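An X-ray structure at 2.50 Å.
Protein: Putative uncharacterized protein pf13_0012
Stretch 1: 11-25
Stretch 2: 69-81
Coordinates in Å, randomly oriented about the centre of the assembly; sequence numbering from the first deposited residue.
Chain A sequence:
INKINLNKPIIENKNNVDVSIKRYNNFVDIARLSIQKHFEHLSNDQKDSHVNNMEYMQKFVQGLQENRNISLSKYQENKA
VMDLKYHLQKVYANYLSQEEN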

# COMPACT_ATOMS: atom_id res chain seq x y z
N ILE A 11 6.21 -8.92 -8.70
CA ILE A 11 7.52 -9.06 -9.35
C ILE A 11 8.64 -8.59 -8.43
O ILE A 11 8.42 -7.76 -7.56
CB ILE A 11 7.57 -8.36 -10.74
CG1 ILE A 11 7.45 -6.84 -10.63
CG2 ILE A 11 6.42 -8.85 -11.62
CD1 ILE A 11 7.54 -6.10 -11.98
N GLU A 12 9.82 -9.16 -8.58
CA GLU A 12 10.97 -8.73 -7.78
C GLU A 12 11.36 -7.30 -8.24
O GLU A 12 11.51 -7.05 -9.44
CB GLU A 12 12.13 -9.72 -7.98
CG GLU A 12 13.27 -9.65 -6.95
CD GLU A 12 14.63 -10.18 -7.50
OE1 GLU A 12 15.49 -10.60 -6.68
OE2 GLU A 12 14.85 -10.16 -8.74
N ASN A 13 11.46 -6.37 -7.29
CA ASN A 13 12.00 -5.04 -7.58
C ASN A 13 13.50 -5.23 -7.67
O ASN A 13 14.12 -5.69 -6.71
CB ASN A 13 11.67 -4.04 -6.47
CG ASN A 13 11.96 -2.57 -6.86
OD1 ASN A 13 13.02 -2.26 -7.39
ND2 ASN A 13 11.00 -1.69 -6.60
N LYS A 14 14.07 -4.89 -8.83
CA LYS A 14 15.51 -5.01 -9.04
C LYS A 14 16.22 -3.65 -9.12
O LYS A 14 17.44 -3.58 -9.34
CB LYS A 14 15.80 -5.81 -10.30
CG LYS A 14 15.83 -7.30 -10.09
CD LYS A 14 15.58 -8.00 -11.41
CE LYS A 14 15.73 -9.50 -11.27
NZ LYS A 14 14.72 -10.20 -12.11
N ASN A 15 15.46 -2.58 -8.94
CA ASN A 15 16.05 -1.29 -8.76
C ASN A 15 16.73 -1.14 -7.39
O ASN A 15 16.06 -1.28 -6.35
CB ASN A 15 14.97 -0.24 -8.92
CG ASN A 15 15.51 1.14 -8.86
OD1 ASN A 15 16.68 1.37 -9.19
ND2 ASN A 15 14.68 2.07 -8.44
N ASN A 16 18.04 -0.87 -7.38
CA ASN A 16 18.72 -0.47 -6.13
C ASN A 16 19.15 0.99 -6.01
O ASN A 16 19.99 1.32 -5.18
CB ASN A 16 19.87 -1.41 -5.73
CG ASN A 16 19.47 -2.90 -5.82
OD1 ASN A 16 19.20 -3.42 -6.91
ND2 ASN A 16 19.44 -3.57 -4.67
N VAL A 17 18.54 1.87 -6.80
CA VAL A 17 18.82 3.31 -6.74
C VAL A 17 17.65 4.08 -6.10
O VAL A 17 16.61 4.27 -6.73
CB VAL A 17 19.09 3.88 -8.15
CG1 VAL A 17 19.45 5.36 -8.08
CG2 VAL A 17 20.22 3.09 -8.82
N ASP A 18 17.82 4.50 -4.84
CA ASP A 18 16.77 5.18 -4.09
C ASP A 18 16.27 6.47 -4.77
O ASP A 18 17.08 7.21 -5.37
CB ASP A 18 17.27 5.58 -2.69
CG ASP A 18 17.58 4.40 -1.78
OD1 ASP A 18 17.15 3.26 -2.06
OD2 ASP A 18 18.26 4.64 -0.75
N VAL A 19 14.96 6.75 -4.66
CA VAL A 19 14.47 8.10 -4.93
C VAL A 19 14.76 8.94 -3.67
O VAL A 19 15.06 8.38 -2.62
CB VAL A 19 12.95 8.14 -5.25
CG1 VAL A 19 12.60 7.28 -6.46
CG2 VAL A 19 12.08 7.77 -3.96
N SER A 20 14.67 10.26 -3.77
CA SER A 20 14.91 11.12 -2.60
C SER A 20 13.89 10.92 -1.48
O SER A 20 12.76 10.47 -1.71
CB SER A 20 14.87 12.59 -3.02
OG SER A 20 13.57 12.95 -3.43
N ILE A 21 14.26 11.29 -0.27
CA ILE A 21 13.34 11.23 0.86
C ILE A 21 12.02 12.01 0.61
O ILE A 21 10.93 11.49 0.91
CB ILE A 21 14.04 11.66 2.18
CG1 ILE A 21 15.11 10.60 2.56
CG2 ILE A 21 13.02 11.81 3.32
CD1 ILE A 21 15.88 10.86 3.93
N LYS A 22 12.10 13.22 0.07
CA LYS A 22 10.90 13.98 -0.30
C LYS A 22 9.92 13.21 -1.23
O LYS A 22 8.72 13.12 -0.95
CB LYS A 22 11.28 15.35 -0.88
CG LYS A 22 11.73 16.34 0.19
CD LYS A 22 12.03 17.72 -0.39
CE LYS A 22 12.34 18.74 0.73
NZ LYS A 22 13.70 18.45 1.35
N ARG A 23 10.43 12.66 -2.32
CA ARG A 23 9.66 11.83 -3.19
C ARG A 23 9.12 10.57 -2.53
O ARG A 23 7.95 10.22 -2.74
CB ARG A 23 10.44 11.51 -4.44
CG ARG A 23 10.17 12.57 -5.47
CD ARG A 23 11.15 12.62 -6.59
NE ARG A 23 11.11 11.49 -7.53
CZ ARG A 23 10.12 11.27 -8.38
NH1 ARG A 23 9.06 12.04 -8.37
NH2 ARG A 23 10.18 10.26 -9.22
N TYR A 24 9.95 9.90 -1.73
CA TYR A 24 9.55 8.71 -0.99
C TYR A 24 8.40 9.04 -0.05
O TYR A 24 7.39 8.37 -0.08
CB TYR A 24 10.70 8.11 -0.18
CG TYR A 24 10.23 7.03 0.74
CD1 TYR A 24 10.02 5.76 0.27
CD2 TYR A 24 9.94 7.29 2.09
CE1 TYR A 24 9.55 4.78 1.08
CE2 TYR A 24 9.45 6.30 2.91
CZ TYR A 24 9.26 5.04 2.39
OH TYR A 24 8.80 3.98 3.15
N ASN A 25 8.56 10.08 0.77
CA ASN A 25 7.52 10.44 1.74
C ASN A 25 6.22 10.85 1.08
O ASN A 25 5.15 10.53 1.58
CB ASN A 25 7.95 11.55 2.72
CG ASN A 25 9.00 11.10 3.74
OD1 ASN A 25 9.71 11.96 4.29
ND2 ASN A 25 9.12 9.79 4.01
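Stretch 2 (69-81) NISLSKYQENKAV

Stretch 2 (N69–V81) lies along stretch 1 as a loop, N69 to S73, that runs into a helix from K74 onward; S73 caps this helix, its OG accepting from Q76 N (3.2 Å). Stretch 1 is extended or turning up to S20, then helical from I21, and the two helices cross at -38°, their axes no nearer than 11.9 Å. The loop of stretch 2 runs against the grain of stretch 1: the nearest CA atoms pair N13 with K74 (5.1 Å), N16 with S73 (4.8 Å) and V19 with L72 (6.0 Å). At N13, ND2 donates to E77 OE1 (2.8 Å) and to L72 O (3.2 Å), while the backbone O receives K74 NZ (3.0 Å). N15 O takes the free first-turn amide K74 N (2.9 Å), and N15 ND2 gives L72 O a weak bond (3.1 Å). D18 OD1 accepts a very short bond from S73 OG (2.4 Å). Q76 clasps the V19 backbone: V19 N donates to OE1 (3.0 Å), and Q76 NE2 donates to V19 O (2.8 Å). The V19 side chain packs CG1 on I70 CG1 (4.0 Å) and CG2 on L72 CD1 (3.9 Å). I70 CD1 covers one face of the R23 guanidinium. Y24 lies further along the helix, CE1 4.2 Å from A80 CB, with K79 NZ in an off-centre cation-pi contact 4.6 Å from the Y24 ring centroid.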

# COMPACT_ATOMS: atom_id res chain seq x y z
N ASN A 69 4.45 6.29 -12.45
CA ASN A 69 5.76 6.25 -13.09
C ASN A 69 6.87 6.69 -12.16
O ASN A 69 7.59 7.62 -12.44
CB ASN A 69 5.79 7.11 -14.37
CG ASN A 69 7.14 7.05 -15.08
OD1 ASN A 69 7.65 5.96 -15.41
ND2 ASN A 69 7.75 8.23 -15.30
N ILE A 70 6.98 6.03 -11.02
CA ILE A 70 8.09 6.27 -10.12
C ILE A 70 8.65 4.92 -9.73
O ILE A 70 7.90 3.96 -9.49
CB ILE A 70 7.67 7.07 -8.86
CG1 ILE A 70 8.91 7.54 -8.09
CG2 ILE A 70 6.75 6.26 -8.00
CD1 ILE A 70 8.61 8.13 -6.72
N SER A 71 9.97 4.81 -9.69
CA SER A 71 10.55 3.54 -9.35
C SER A 71 11.34 3.63 -8.04
O SER A 71 12.48 4.10 -8.01
CB SER A 71 11.42 3.01 -10.50
OG SER A 71 12.14 1.86 -10.06
N LEU A 72 10.70 3.17 -6.97
CA LEU A 72 11.33 3.02 -5.66
C LEU A 72 12.41 1.99 -5.78
O LEU A 72 12.37 1.15 -6.67
CB LEU A 72 10.31 2.55 -4.64
CG LEU A 72 9.62 3.60 -3.75
CD1 LEU A 72 9.41 4.93 -4.42
CD2 LEU A 72 8.31 3.10 -3.10
N SER A 73 13.40 2.06 -4.90
CA SER A 73 14.32 0.95 -4.76
C SER A 73 13.70 -0.22 -3.98
O SER A 73 12.69 -0.03 -3.27
CB SER A 73 15.60 1.41 -4.10
OG SER A 73 15.35 1.76 -2.77
N LYS A 74 14.29 -1.41 -4.10
CA LYS A 74 13.78 -2.61 -3.42
C LYS A 74 13.64 -2.30 -1.95
O LYS A 74 12.58 -2.56 -1.35
CB LYS A 74 14.71 -3.81 -3.60
CG LYS A 74 14.04 -5.17 -3.29
CD LYS A 74 15.03 -6.26 -2.87
CE LYS A 74 15.52 -7.15 -4.04
NZ LYS A 74 16.48 -6.48 -5.01
N TYR A 75 14.68 -1.70 -1.38
CA TYR A 75 14.65 -1.34 0.03
C TYR A 75 13.53 -0.33 0.34
O TYR A 75 12.90 -0.40 1.41
CB TYR A 75 16.04 -0.86 0.52
CG TYR A 75 16.04 0.04 1.74
CD1 TYR A 75 16.23 -0.46 3.04
CD2 TYR A 75 15.88 1.42 1.59
CE1 TYR A 75 16.23 0.41 4.15
CE2 TYR A 75 15.88 2.27 2.67
CZ TYR A 75 16.04 1.78 3.92
OH TYR A 75 16.03 2.71 4.93
N GLN A 76 13.26 0.59 -0.59
CA GLN A 76 12.24 1.60 -0.37
C GLN A 76 10.86 1.00 -0.51
O GLN A 76 9.95 1.42 0.16
CB GLN A 76 12.39 2.77 -1.33
CG GLN A 76 13.21 3.90 -0.77
CD GLN A 76 13.70 4.85 -1.83
OE1 GLN A 76 13.82 4.49 -2.99
NE2 GLN A 76 13.98 6.08 -1.44
N GLU A 77 10.73 0.00 -1.37
CA GLU A 77 9.47 -0.67 -1.62
C GLU A 77 9.06 -1.49 -0.39
O GLU A 77 7.92 -1.40 0.03
CB GLU A 77 9.57 -1.55 -2.90
CG GLU A 77 8.32 -2.39 -3.17
CD GLU A 77 8.36 -3.16 -4.48
OE1 GLU A 77 8.48 -2.52 -5.57
OE2 GLU A 77 8.25 -4.41 -4.41
N ASN A 78 9.99 -2.25 0.18
CA ASN A 78 9.76 -2.96 1.45
C ASN A 78 9.44 -2.04 2.63
O ASN A 78 8.60 -2.35 3.47
CB ASN A 78 10.94 -3.87 1.81
CG ASN A 78 11.23 -4.91 0.73
OD1 ASN A 78 10.35 -5.29 -0.04
ND2 ASN A 78 12.49 -5.36 0.65
N LYS A 79 10.11 -0.90 2.70
CA LYS A 79 9.81 0.05 3.75
C LYS A 79 8.37 0.68 3.51
O LYS A 79 7.62 0.91 4.46
CB LYS A 79 10.94 1.08 3.81
CG LYS A 79 10.84 2.07 4.94
CD LYS A 79 12.17 2.79 5.22
CE LYS A 79 11.92 4.25 5.69
NZ LYS A 79 12.76 5.26 4.91
N ALA A 80 7.98 0.86 2.26
CA ALA A 80 6.68 1.44 1.97
C ALA A 80 5.52 0.49 2.34
O ALA A 80 4.48 0.94 2.84
CB ALA A 80 6.60 1.88 0.51
N VAL A 81 5.72 -0.80 2.10
CA VAL A 81 4.82 -1.89 2.47
C VAL A 81 4.63 -1.94 3.97
O VAL A 81 3.51 -1.94 4.46
CB VAL A 81 5.38 -3.26 2.01
CG1 VAL A 81 4.60 -4.45 2.68
CG2 VAL A 81 5.35 -3.36 0.48